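Local coordinates for protein nidogen-1 (Mus musculus, PDB 1GL4) that binds laminin tightly and also collagen IV and perlecan in basement membranes, represented here by its EGF-like module and G2 beta-barrel domain, at residues Thr141-Pro146 and Thr222-Trp227; Ser195-Thr200 and Phe233-His238; Gln249-Asp254 and Asn273-Val278; Val69-Thr74 and Thr93-Val98. All blocks are in the same frame, centred on the assembly; numbering follows the deposited sequence.

Interaction 1: residues Thr141-Pro146 and Thr222-Trp227; sequences TFLGHP and THIYQW
Three consecutive residues of strand 221-232, I224, Y225 and Q226, meet L143, F142 and T141 where strand 133-142 runs out into a type II turn. Just before them, one water sits between H223 ND1 and H145 NE2, in hydrogen-bond contact with both. I224 comes next: its carbonyl accepts L143 N at 3.1 Å, with the N-H bent (139°), while a second water joins I224 N to L143 O. The two side chains touch at their branches, L143 CD1 to I224 CG2 at 3.7 Å. Y225 forms a non-hydrogen-bonded antiparallel pair with F142 on the buried face. Its chi1 of 54° sets CG between the backbone N and the carbonyl carbon, and the two side chains lie side by side. The rings are tilted by 55°, F142 CE2 coming within 3.6 Å of Y225 CD1. The Y225 hydroxyl is bound to P104 O. An alanine at F142 would probably open a gap beside Y225 CD1 and leave that part of the tyrosine without its packing partner. Q226 pairs with T141 on the other face: T141 N gives to Q226 O at 3.1 Å and Q226 N to T141 O at 2.9 Å, while T141 OG1 and Q226 OE1 both bind R228. Last, W227 NE1 lies 3.4 Å above the Y225 ring plane, over its centre. The chemistry thus changes along the pair: direct backbone bonds at T141, a single bent one at L143, then water alone, as the turn with G144 at positive phi carries the chain off.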
loop_
_atom_site.group_PDB
_atom_site.type_symbol
_atom_site.label_atom_id
_atom_site.label_comp_id
_atom_site.label_asym_id
_atom_site.label_seq_id
_atom_site.Cartn_x
_atom_site.Cartn_y
_atom_site.Cartn_z
ATOM N N THR A 141 16.338 9.874 6.493
ATOM C CA THR A 141 17.160 11.066 6.627
ATOM C C THR A 141 17.008 11.865 5.342
ATOM O O THR A 141 17.146 11.308 4.250
ATOM C CB THR A 141 18.659 10.719 6.791
ATOM O OG1 THR A 141 18.852 9.920 7.964
ATOM C CG2 THR A 141 19.481 11.995 6.930
ATOM N N PHE A 142 16.690 13.151 5.469
ATOM C CA PHE A 142 16.561 14.023 4.302
ATOM C C PHE A 142 17.920 14.713 4.196
ATOM O O PHE A 142 18.282 15.530 5.049
ATOM C CB PHE A 142 15.450 15.063 4.508
ATOM C CG PHE A 142 14.067 14.471 4.616
ATOM C CD1 PHE A 142 13.665 13.799 5.769
ATOM C CD2 PHE A 142 13.162 14.590 3.562
ATOM C CE1 PHE A 142 12.378 13.255 5.874
ATOM C CE2 PHE A 142 11.871 14.048 3.659
ATOM C CZ PHE A 142 11.483 13.379 4.823
ATOM N N LEU A 143 18.676 14.372 3.160
ATOM C CA LEU A 143 20.014 14.926 2.980
ATOM C C LEU A 143 20.057 16.451 2.939
ATOM O O LEU A 143 19.364 17.084 2.146
ATOM C CB LEU A 143 20.653 14.345 1.713
ATOM C CG LEU A 143 20.606 12.816 1.568
ATOM C CD1 LEU A 143 21.568 12.394 0.460
ATOM C CD2 LEU A 143 20.984 12.140 2.879
ATOM N N GLY A 144 20.876 17.031 3.811
ATOM C CA GLY A 144 21.011 18.478 3.868
ATOM C C GLY A 144 20.121 19.131 4.910
ATOM O O GLY A 144 20.179 20.342 5.111
ATOM N N HIS A 145 19.299 18.331 5.585
ATOM C CA HIS A 145 18.391 18.851 6.605
ATOM C C HIS A 145 18.649 18.200 7.971
ATOM O O HIS A 145 19.065 17.053 8.042
ATOM C CB HIS A 145 16.949 18.618 6.142
ATOM C CG HIS A 145 16.637 19.270 4.832
ATOM N ND1 HIS A 145 16.465 20.631 4.700
ATOM C CD2 HIS A 145 16.520 18.755 3.585
ATOM C CE1 HIS A 145 16.257 20.928 3.430
ATOM N NE2 HIS A 145 16.285 19.806 2.732
ATOM N N PRO A 146 18.383 18.930 9.070
ATOM C CA PRO A 146 18.578 18.484 10.458
ATOM C C PRO A 146 17.713 17.323 10.947
ATOM O O PRO A 146 16.540 17.225 10.602
ATOM C CB PRO A 146 18.300 19.752 11.279
ATOM C CG PRO A 146 18.415 20.869 10.288
ATOM C CD PRO A 146 17.815 20.287 9.056
ATOM N N THR A 222 14.256 19.379 -6.887
ATOM C CA THR A 222 14.444 18.021 -6.400
ATOM C C THR A 222 15.183 17.951 -5.073
ATOM O O THR A 222 15.969 18.840 -4.730
ATOM C CB THR A 222 15.229 17.195 -7.419
ATOM O OG1 THR A 222 16.511 17.806 -7.628
ATOM C CG2 THR A 222 14.480 17.134 -8.736
ATOM N N HIS A 223 14.931 16.879 -4.330
ATOM C CA HIS A 223 15.571 16.676 -3.039
ATOM C C HIS A 223 15.828 15.182 -2.878
ATOM O O HIS A 223 15.204 14.367 -3.555
ATOM C CB HIS A 223 14.676 17.227 -1.925
ATOM C CG HIS A 223 14.397 18.693 -2.062
ATOM N ND1 HIS A 223 15.335 19.660 -1.768
ATOM C CD2 HIS A 223 13.319 19.353 -2.552
ATOM C CE1 HIS A 223 14.850 20.851 -2.075
ATOM N NE2 HIS A 223 13.629 20.693 -2.554
ATOM N N ILE A 224 16.751 14.828 -1.993
ATOM C CA ILE A 224 17.122 13.429 -1.793
ATOM C C ILE A 224 16.944 12.958 -0.357
ATOM O O ILE A 224 17.175 13.716 0.581
ATOM C CB ILE A 224 18.613 13.212 -2.145
ATOM C CG1 ILE A 224 18.912 13.766 -3.536
ATOM C CG2 ILE A 224 18.970 11.725 -2.059
ATOM C CD1 ILE A 224 20.399 13.955 -3.812
ATOM N N TYR A 225 16.523 11.707 -0.187
ATOM C CA TYR A 225 16.407 11.137 1.152
ATOM C C TYR A 225 16.811 9.673 1.157
ATOM O O TYR A 225 16.788 9.007 0.120
ATOM C CB TYR A 225 15.007 11.339 1.777
ATOM C CG TYR A 225 13.764 10.883 1.018
ATOM C CD1 TYR A 225 12.501 11.161 1.534
ATOM C CD2 TYR A 225 13.835 10.206 -0.200
ATOM C CE1 TYR A 225 11.341 10.787 0.872
ATOM C CE2 TYR A 225 12.666 9.823 -0.877
ATOM C CZ TYR A 225 11.422 10.123 -0.326
ATOM O OH TYR A 225 10.253 9.781 -0.972
ATOM N N GLN A 226 17.229 9.190 2.322
ATOM C CA GLN A 226 17.656 7.807 2.461
ATOM C C GLN A 226 16.737 7.043 3.398
ATOM O O GLN A 226 16.536 7.446 4.547
ATOM C CB GLN A 226 19.085 7.731 3.011
ATOM C CG GLN A 226 19.612 6.297 3.118
ATOM C CD GLN A 226 20.961 6.206 3.813
ATOM O OE1 GLN A 226 21.070 6.437 5.019
ATOM N NE2 GLN A 226 21.996 5.871 3.052
ATOM N N TRP A 227 16.186 5.943 2.897
ATOM C CA TRP A 227 15.305 5.093 3.688
ATOM C C TRP A 227 16.064 3.874 4.215
ATOM O O TRP A 227 16.787 3.213 3.471
ATOM C CB TRP A 227 14.110 4.632 2.849
ATOM C CG TRP A 227 13.080 5.691 2.715
ATOM C CD1 TRP A 227 13.032 6.682 1.774
ATOM C CD2 TRP A 227 12.001 5.943 3.619
ATOM N NE1 TRP A 227 11.992 7.539 2.042
ATOM C CE2 TRP A 227 11.342 7.110 3.170
ATOM C CE3 TRP A 227 11.528 5.300 4.770
ATOM C CZ2 TRP A 227 10.234 7.649 3.835
ATOM C CZ3 TRP A 227 10.425 5.837 5.433
ATOM C CH2 TRP A 227 9.793 6.998 4.963
HETATM O O HOH W 1 18.437 16.716 -0.808
HETATM O O HOH W 2 16.858 19.391 0.251
#

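Interaction 2: residues Ser195-Thr200 and Phe233-His238; sequences SSSVIT and FQECAH
F233 and E235 present two very different surfaces to the hairpin turn at S197: a flat ring and a carboxylate. The F233 ring lies beneath the S197 backbone, whose carbonyl oxygen stands 3.8 Å above one face, offset toward the rim. I199 crosses the ring obliquely, its CG1 in the ring plane at the edge and its CD1 3.6 Å from F233 CE2. I129, T130 and Y194 also pack against this side chain.

E235 instead reaches out with its chain extended beyond CG, and S197 OG donates to the anti lone pair of OE2 at 2.8 Å. The same serine oxygen accepts from a water at 2.7 Å, and that water takes the N-H of E235, at 3.0 Å from E235 N, so one residue is tied to S197 through both its side chain and its backbone. E235 OE2 also binds Y194 OH, while OE1 makes a salt bridge to R242. An alanine at E235 would probably leave R242 without its charged mate and S197 OG without its carboxylate acceptor. One residue on, C236 is disulfide-bonded to C29. The contact therefore fixes the tight turn between strands 182-195 and 198-210 to the loop that carries the disulfide between the G2 beta-barrel and the EGF-like module.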
loop_
_atom_site.group_PDB
_atom_site.type_symbol
_atom_site.label_atom_id
_atom_site.label_comp_id
_atom_site.label_asym_id
_atom_site.label_seq_id
_atom_site.Cartn_x
_atom_site.Cartn_y
_atom_site.Cartn_z
ATOM N N SER A 195 17.893 -12.825 6.288
ATOM C CA SER A 195 18.834 -13.581 7.109
ATOM C C SER A 195 18.243 -13.908 8.485
ATOM O O SER A 195 17.966 -13.013 9.286
ATOM C CB SER A 195 20.141 -12.800 7.288
ATOM O OG SER A 195 21.009 -13.473 8.186
ATOM N N SER A 196 18.052 -15.198 8.745
ATOM C CA SER A 196 17.509 -15.680 10.011
ATOM C C SER A 196 16.349 -14.876 10.598
ATOM O O SER A 196 16.443 -14.332 11.701
ATOM C CB SER A 196 18.635 -15.801 11.043
ATOM O OG SER A 196 19.488 -16.892 10.721
ATOM N N SER A 197 15.252 -14.823 9.848
ATOM C CA SER A 197 14.035 -14.126 10.257
ATOM C C SER A 197 14.155 -12.611 10.379
ATOM O O SER A 197 13.393 -11.980 11.115
ATOM C CB SER A 197 13.512 -14.718 11.566
ATOM O OG SER A 197 13.294 -16.112 11.413
ATOM N N VAL A 198 15.104 -12.027 9.651
ATOM C CA VAL A 198 15.275 -10.579 9.660
ATOM C C VAL A 198 15.468 -10.088 8.225
ATOM O O VAL A 198 16.296 -10.621 7.482
ATOM C CB VAL A 198 16.489 -10.140 10.522
ATOM C CG1 VAL A 198 16.551 -8.614 10.590
ATOM C CG2 VAL A 198 16.375 -10.722 11.917
ATOM N N ILE A 199 14.682 -9.089 7.832
ATOM C CA ILE A 199 14.780 -8.523 6.489
ATOM C C ILE A 199 15.124 -7.035 6.584
ATOM O O ILE A 199 14.446 -6.274 7.278
ATOM C CB ILE A 199 13.454 -8.731 5.698
ATOM C CG1 ILE A 199 13.285 -10.217 5.356
ATOM C CG2 ILE A 199 13.455 -7.895 4.419
ATOM C CD1 ILE A 199 11.919 -10.578 4.756
ATOM N N THR A 200 16.195 -6.638 5.896
ATOM C CA THR A 200 16.669 -5.256 5.907
ATOM C C THR A 200 16.793 -4.668 4.501
ATOM O O THR A 200 16.924 -5.403 3.516
ATOM C CB THR A 200 18.070 -5.144 6.573
ATOM O OG1 THR A 200 18.983 -6.028 5.908
ATOM C CG2 THR A 200 18.007 -5.507 8.045
ATOM N N PHE A 233 10.165 -10.855 12.225
ATOM C CA PHE A 233 9.007 -11.741 12.293
ATOM C C PHE A 233 9.409 -13.141 12.763
ATOM O O PHE A 233 10.590 -13.414 12.978
ATOM C CB PHE A 233 8.367 -11.822 10.903
ATOM C CG PHE A 233 9.345 -12.154 9.805
ATOM C CD1 PHE A 233 9.552 -13.474 9.408
ATOM C CD2 PHE A 233 10.077 -11.147 9.181
ATOM C CE1 PHE A 233 10.474 -13.786 8.407
ATOM C CE2 PHE A 233 11.006 -11.446 8.175
ATOM C CZ PHE A 233 11.206 -12.764 7.788
ATOM N N GLN A 234 8.423 -14.021 12.918
ATOM C CA GLN A 234 8.673 -15.394 13.353
ATOM C C GLN A 234 8.398 -16.404 12.241
ATOM O O GLN A 234 7.451 -16.246 11.477
ATOM C CB GLN A 234 7.789 -15.739 14.557
ATOM C CG GLN A 234 8.071 -14.914 15.801
ATOM C CD GLN A 234 9.418 -15.236 16.418
ATOM O OE1 GLN A 234 9.690 -16.385 16.781
ATOM N NE2 GLN A 234 10.268 -14.224 16.546
ATOM N N GLU A 235 9.235 -17.433 12.156
ATOM C CA GLU A 235 9.075 -18.496 11.164
ATOM C C GLU A 235 9.054 -19.820 11.925
ATOM O O GLU A 235 9.750 -19.972 12.930
ATOM C CB GLU A 235 10.237 -18.495 10.167
ATOM C CG GLU A 235 10.432 -17.175 9.423
ATOM C CD GLU A 235 11.579 -17.232 8.429
ATOM O OE1 GLU A 235 11.350 -17.614 7.259
ATOM O OE2 GLU A 235 12.719 -16.908 8.823
ATOM N N CYS A 236 8.257 -20.777 11.464
ATOM C CA CYS A 236 8.182 -22.058 12.156
ATOM C C CYS A 236 9.561 -22.710 12.191
ATOM O O CYS A 236 10.185 -22.932 11.151
ATOM C CB CYS A 236 7.164 -22.978 11.481
ATOM S SG CYS A 236 6.647 -24.358 12.555
ATOM N N ALA A 237 10.031 -23.010 13.399
ATOM C CA ALA A 237 11.354 -23.600 13.595
ATOM C C ALA A 237 11.416 -25.113 13.410
ATOM O O ALA A 237 12.385 -25.755 13.810
ATOM C CB ALA A 237 11.885 -23.224 14.975
ATOM N N HIS A 238 10.385 -25.681 12.800
ATOM C CA HIS A 238 10.356 -27.115 12.566
ATOM C C HIS A 238 10.315 -27.320 11.056
ATOM O O HIS A 238 10.587 -26.387 10.299
ATOM C CB HIS A 238 9.129 -27.724 13.251
ATOM C CG HIS A 238 8.958 -27.277 14.671
ATOM N ND1 HIS A 238 9.886 -27.548 15.653
ATOM C CD2 HIS A 238 7.995 -26.530 15.262
ATOM C CE1 HIS A 238 9.503 -26.986 16.786
ATOM N NE2 HIS A 238 8.359 -26.361 16.576
HETATM O O HOH W 3 11.850 -17.036 13.499
#

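Interaction 3: residues Gln249-Asp254 and Asn273-Val278; sequences QQLSVD and NSIGPV
Q250 and S252 pair with G276 and S274 through four backbone hydrogen bonds, and their N-H and C=O groups facing the partner strand are all used. Q250 N gives to G276 O at 2.8 Å, nearly along the C=O axis, and G276 N returns the bond to Q250 O at 3.0 Å. The second ring repeats this: S252 N to S274 O at 2.9 Å with an N-H angle of 172°, and S274 N to S252 O at 3.1 Å with a more bent 151°. Between the two bonded pairs L251 faces I275, and beyond S252 and S274 V253 faces N273, both non-hydrogen-bonded pairs. The other edge of strand 248-261 is served by strand 182-195, through backbone bonds of Q249, L251 and V253 to Y192, E190 and Y188.

On the L251 face, a chi2 of 74° places I275 CD1, which meets L251 CD1 at 3.9 Å and packs over Q250 O. Q249 lays its amide across I275, NE2 to CG1 at 3.5 Å, while giving its hydrogen bond to K124 O. N273 lies beside V253 with OD1 3.6 Å from V253 CG2. Its ND2 makes a weak bond to G85 O. At G276 a CB would run into P277 CD, which fits a glycine. The chemistry is that of a buried antiparallel hairpin: main-chain polarity is spent between neighbouring strands, and beside the apolar L251, V253 and I275 the Q249 amide finds a backbone carbonyl, that of N273 a weaker one.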
loop_
_atom_site.group_PDB
_atom_site.type_symbol
_atom_site.label_atom_id
_atom_site.label_comp_id
_atom_site.label_asym_id
_atom_site.label_seq_id
_atom_site.Cartn_x
_atom_site.Cartn_y
_atom_site.Cartn_z
ATOM N N GLN A 249 16.024 -10.338 -2.509
ATOM C CA GLN A 249 14.895 -10.244 -3.436
ATOM C C GLN A 249 14.762 -8.787 -3.880
ATOM O O GLN A 249 15.056 -7.870 -3.118
ATOM C CB GLN A 249 13.595 -10.716 -2.767
ATOM C CG GLN A 249 13.625 -12.184 -2.317
ATOM C CD GLN A 249 12.312 -12.650 -1.710
ATOM O OE1 GLN A 249 12.210 -13.774 -1.209
ATOM N NE2 GLN A 249 11.303 -11.796 -1.754
ATOM N N GLN A 250 14.322 -8.572 -5.113
ATOM C CA GLN A 250 14.185 -7.212 -5.622
ATOM C C GLN A 250 12.742 -6.760 -5.778
ATOM O O GLN A 250 11.934 -7.436 -6.417
ATOM C CB GLN A 250 14.910 -7.080 -6.965
ATOM C CG GLN A 250 14.707 -5.738 -7.654
ATOM C CD GLN A 250 15.425 -5.657 -8.990
ATOM O OE1 GLN A 250 14.874 -5.164 -9.971
ATOM N NE2 GLN A 250 16.659 -6.138 -9.027
ATOM N N LEU A 251 12.425 -5.614 -5.181
ATOM C CA LEU A 251 11.083 -5.051 -5.278
ATOM C C LEU A 251 11.112 -3.963 -6.350
ATOM O O LEU A 251 11.907 -3.020 -6.266
ATOM C CB LEU A 251 10.644 -4.435 -3.942
ATOM C CG LEU A 251 9.203 -3.904 -3.878
ATOM C CD1 LEU A 251 8.242 -5.079 -3.748
ATOM C CD2 LEU A 251 9.027 -2.959 -2.677
ATOM N N SER A 252 10.259 -4.106 -7.360
ATOM C CA SER A 252 10.164 -3.125 -8.441
ATOM C C SER A 252 8.897 -2.297 -8.209
ATOM O O SER A 252 7.790 -2.844 -8.130
ATOM C CB SER A 252 10.109 -3.839 -9.797
ATOM O OG SER A 252 11.314 -4.563 -10.026
ATOM N N VAL A 253 9.070 -0.983 -8.094
ATOM C CA VAL A 253 7.961 -0.071 -7.822
ATOM C C VAL A 253 7.720 0.933 -8.941
ATOM O O VAL A 253 8.669 1.480 -9.504
ATOM C CB VAL A 253 8.223 0.726 -6.524
ATOM C CG1 VAL A 253 7.024 1.606 -6.194
ATOM C CG2 VAL A 253 8.526 -0.233 -5.375
ATOM N N ASP A 254 6.450 1.183 -9.249
ATOM C CA ASP A 254 6.095 2.144 -10.290
ATOM C C ASP A 254 4.688 2.707 -10.092
ATOM O O ASP A 254 3.973 2.305 -9.180
ATOM C CB ASP A 254 6.198 1.497 -11.675
ATOM C CG ASP A 254 4.956 0.710 -12.045
ATOM O OD1 ASP A 254 4.616 -0.262 -11.340
ATOM O OD2 ASP A 254 4.312 1.074 -13.048
ATOM N N ASN A 273 3.474 -2.745 -7.267
ATOM C CA ASN A 273 4.624 -3.548 -6.851
ATOM C C ASN A 273 4.739 -4.962 -7.427
ATOM O O ASN A 273 3.735 -5.664 -7.577
ATOM C CB ASN A 273 4.601 -3.680 -5.323
ATOM C CG ASN A 273 4.512 -2.346 -4.625
ATOM O OD1 ASN A 273 5.509 -1.830 -4.131
ATOM N ND2 ASN A 273 3.308 -1.769 -4.591
ATOM N N SER A 274 5.979 -5.361 -7.716
ATOM C CA SER A 274 6.320 -6.700 -8.210
ATOM C C SER A 274 7.555 -7.159 -7.435
ATOM O O SER A 274 8.464 -6.362 -7.193
ATOM C CB SER A 274 6.654 -6.680 -9.705
ATOM O OG SER A 274 5.475 -6.616 -10.491
ATOM N N ILE A 275 7.596 -8.427 -7.040
ATOM C CA ILE A 275 8.744 -8.945 -6.295
ATOM C C ILE A 275 9.373 -10.118 -7.060
ATOM O O ILE A 275 8.669 -11.024 -7.518
ATOM C CB ILE A 275 8.327 -9.394 -4.858
ATOM C CG1 ILE A 275 9.566 -9.675 -4.008
ATOM C CG2 ILE A 275 7.457 -10.633 -4.912
ATOM C CD1 ILE A 275 10.304 -8.438 -3.565
ATOM N N GLY A 276 10.694 -10.087 -7.212
ATOM C CA GLY A 276 11.377 -11.144 -7.936
ATOM C C GLY A 276 12.891 -11.121 -7.810
ATOM O O GLY A 276 13.433 -10.511 -6.887
ATOM N N PRO A 277 13.608 -11.778 -8.735
ATOM C CA PRO A 277 15.073 -11.833 -8.719
ATOM C C PRO A 277 15.767 -10.503 -9.030
ATOM O O PRO A 277 15.189 -9.621 -9.663
ATOM C CB PRO A 277 15.378 -12.902 -9.765
ATOM C CG PRO A 277 14.295 -12.676 -10.774
ATOM C CD PRO A 277 13.070 -12.515 -9.895
ATOM N N VAL A 278 17.011 -10.371 -8.577
ATOM C CA VAL A 278 17.798 -9.168 -8.821
ATOM C C VAL A 278 18.180 -9.120 -10.301
ATOM O O VAL A 278 18.799 -10.049 -10.815
ATOM C CB VAL A 278 19.098 -9.167 -7.979
ATOM C CG1 VAL A 278 19.916 -7.920 -8.279
ATOM C CG2 VAL A 278 18.760 -9.240 -6.498
#

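Interaction 4: residues Val69-Thr74 and Thr93-Val98; sequences VVFENT and TIPETV
F71 and I94 form the closely packed, buried side of this contact. I94 crosses above the phenylalanine ring and sets CD1 over one face in a CH-pi contact, 4.3 Å from the centroid and 23° off the ring normal. V98 CG1 comes obliquely to F71 CE2 at 4.2 Å, and P95 CD approaches F71 CD2. From beyond the corner of the chain at N73, T74 adds CG2 against the same I94 methyl at 4.0 Å, while V56 of strand 49-62 packs on both F71 and T74. The polar atom here is also provided for: T74 OG1 donates to T93 O at 3.0 Å, from a position tilted out of the carbonyl plane.

The solvent side, at T93 and T97, is exposed and more polar, though its contacts are no longer. T93 slides its side chain past that of T74 in the opposite direction and packs outward on an apolar side chain of the other protein chain. At the far end V69 holds CG1 anti to the backbone N (chi1 175°), 3.5 Å from T97 OG1, with P95 CG and V98 CB farther off. V98 N bonds back to P95 O at the weakly bonded helical turn that follows. The I94 and T74 side chains lie about 9 Å and 10 Å from those of R268 and H77, both involved in perlecan binding. The contact packs the link that leads to helix 107-115 against the start of strand 69-81, consistent with the GFP-like barrel, in which a helix threads the interior.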
loop_
_atom_site.group_PDB
_atom_site.type_symbol
_atom_site.label_atom_id
_atom_site.label_comp_id
_atom_site.label_asym_id
_atom_site.label_seq_id
_atom_site.Cartn_x
_atom_site.Cartn_y
_atom_site.Cartn_z
ATOM N N VAL A 69 3.950 19.108 15.734
ATOM C CA VAL A 69 2.536 18.930 15.436
ATOM C C VAL A 69 2.256 17.540 16.003
ATOM O O VAL A 69 2.983 16.588 15.714
ATOM C CB VAL A 69 2.261 18.927 13.921
ATOM C CG1 VAL A 69 0.787 18.611 13.653
ATOM C CG2 VAL A 69 2.633 20.284 13.326
ATOM N N VAL A 70 1.217 17.430 16.819
ATOM C CA VAL A 70 0.881 16.161 17.441
ATOM C C VAL A 70 -0.514 15.693 17.071
ATOM O O VAL A 70 -1.466 16.467 17.103
ATOM C CB VAL A 70 0.966 16.268 18.987
ATOM C CG1 VAL A 70 0.649 14.925 19.631
ATOM C CG2 VAL A 70 2.355 16.737 19.397
ATOM N N PHE A 71 -0.631 14.427 16.696
ATOM C CA PHE A 71 -1.934 13.878 16.371
ATOM C C PHE A 71 -2.020 12.428 16.821
ATOM O O PHE A 71 -1.061 11.667 16.716
ATOM C CB PHE A 71 -2.242 14.029 14.875
ATOM C CG PHE A 71 -1.208 13.432 13.963
ATOM C CD1 PHE A 71 -1.267 12.090 13.602
ATOM C CD2 PHE A 71 -0.189 14.221 13.438
ATOM C CE1 PHE A 71 -0.329 11.541 12.728
ATOM C CE2 PHE A 71 0.757 13.682 12.564
ATOM C CZ PHE A 71 0.685 12.338 12.209
ATOM N N GLU A 72 -3.171 12.070 17.368
ATOM C CA GLU A 72 -3.405 10.721 17.850
ATOM C C GLU A 72 -4.790 10.282 17.396
ATOM O O GLU A 72 -5.654 11.115 17.113
ATOM C CB GLU A 72 -3.298 10.695 19.378
ATOM C CG GLU A 72 -1.909 11.084 19.886
ATOM C CD GLU A 72 -1.904 11.514 21.343
ATOM O OE1 GLU A 72 -2.642 12.463 21.685
ATOM O OE2 GLU A 72 -1.155 10.911 22.143
ATOM N N ASN A 73 -4.986 8.974 17.304
ATOM C CA ASN A 73 -6.265 8.412 16.890
ATOM C C ASN A 73 -6.622 8.681 15.426
ATOM O O ASN A 73 -7.796 8.658 15.056
ATOM C CB ASN A 73 -7.386 8.927 17.798
ATOM C CG ASN A 73 -8.694 8.195 17.573
ATOM O OD1 ASN A 73 -8.772 6.975 17.739
ATOM N ND2 ASN A 73 -9.730 8.935 17.192
ATOM N N THR A 74 -5.617 8.948 14.598
ATOM C CA THR A 74 -5.845 9.171 13.171
ATOM C C THR A 74 -6.021 7.786 12.540
ATOM O O THR A 74 -5.326 6.842 12.924
ATOM C CB THR A 74 -4.646 9.886 12.515
ATOM O OG1 THR A 74 -4.571 11.231 13.003
ATOM C CG2 THR A 74 -4.797 9.913 10.992
ATOM N N THR A 93 -7.547 12.714 8.947
ATOM C CA THR A 93 -7.625 13.559 10.109
ATOM C C THR A 93 -6.140 13.823 10.258
ATOM O O THR A 93 -5.512 13.468 11.249
ATOM C CB THR A 93 -8.206 12.873 11.365
ATOM O OG1 THR A 93 -7.419 11.725 11.712
ATOM C CG2 THR A 93 -9.662 12.474 11.118
ATOM N N ILE A 94 -5.581 14.382 9.189
ATOM C CA ILE A 94 -4.178 14.766 9.137
ATOM C C ILE A 94 -4.226 16.281 8.979
ATOM O O ILE A 94 -4.767 16.786 7.996
ATOM C CB ILE A 94 -3.447 14.144 7.920
ATOM C CG1 ILE A 94 -3.145 12.661 8.177
ATOM C CG2 ILE A 94 -2.149 14.897 7.657
ATOM C CD1 ILE A 94 -2.125 12.412 9.285
ATOM N N PRO A 95 -3.672 17.021 9.956
ATOM C CA PRO A 95 -3.627 18.490 9.986
ATOM C C PRO A 95 -2.919 19.108 8.786
ATOM O O PRO A 95 -1.918 18.574 8.315
ATOM C CB PRO A 95 -2.879 18.788 11.286
ATOM C CG PRO A 95 -3.140 17.577 12.130
ATOM C CD PRO A 95 -3.000 16.461 11.140
ATOM N N GLU A 96 -3.439 20.240 8.312
ATOM C CA GLU A 96 -2.856 20.947 7.176
ATOM C C GLU A 96 -1.438 21.396 7.511
ATOM O O GLU A 96 -0.621 21.637 6.623
ATOM C CB GLU A 96 -3.687 22.182 6.818
ATOM C CG GLU A 96 -5.097 22.194 7.388
ATOM C CD GLU A 96 -5.114 22.285 8.905
ATOM O OE1 GLU A 96 -4.490 23.223 9.451
ATOM O OE2 GLU A 96 -5.753 21.423 9.550
ATOM N N THR A 97 -1.159 21.518 8.802
ATOM C CA THR A 97 0.154 21.942 9.272
ATOM C C THR A 97 1.247 20.908 9.007
ATOM O O THR A 97 2.434 21.216 9.110
ATOM C CB THR A 97 0.128 22.229 10.786
ATOM O OG1 THR A 97 -0.418 21.099 11.475
ATOM C CG2 THR A 97 -0.720 23.463 11.081
ATOM N N VAL A 98 0.856 19.685 8.660
ATOM C CA VAL A 98 1.843 18.641 8.411
ATOM C C VAL A 98 1.539 17.850 7.138
ATOM O O VAL A 98 2.418 17.186 6.587
ATOM C CB VAL A 98 1.925 17.666 9.620
ATOM C CG1 VAL A 98 0.736 16.698 9.608
ATOM C CG2 VAL A 98 3.245 16.909 9.597
#

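Overall arrangement
All four contacts belong to the G2 beta-barrel. Interaction 4 comes first along the chain and closes before the others open. Interactions 1 and 2 interleave: interaction 1 uses strand 221-232, interaction 2 the neighbouring strand 198-210 and the loop after 221-232, with centres about 31 Å apart and nearest atoms about 8 Å. Interaction 3 closes the series as the hairpin 248-261/266-276, its centre about 20 Å from that of interaction 2. Interaction 4 lies across the chain's centre from interactions 2 and 3, at about 35 Å and 32 Å between centres. The barrel thus joins its EGF-like module near interaction 2, far from interaction 4, which lies closer to perlecan-binding residues.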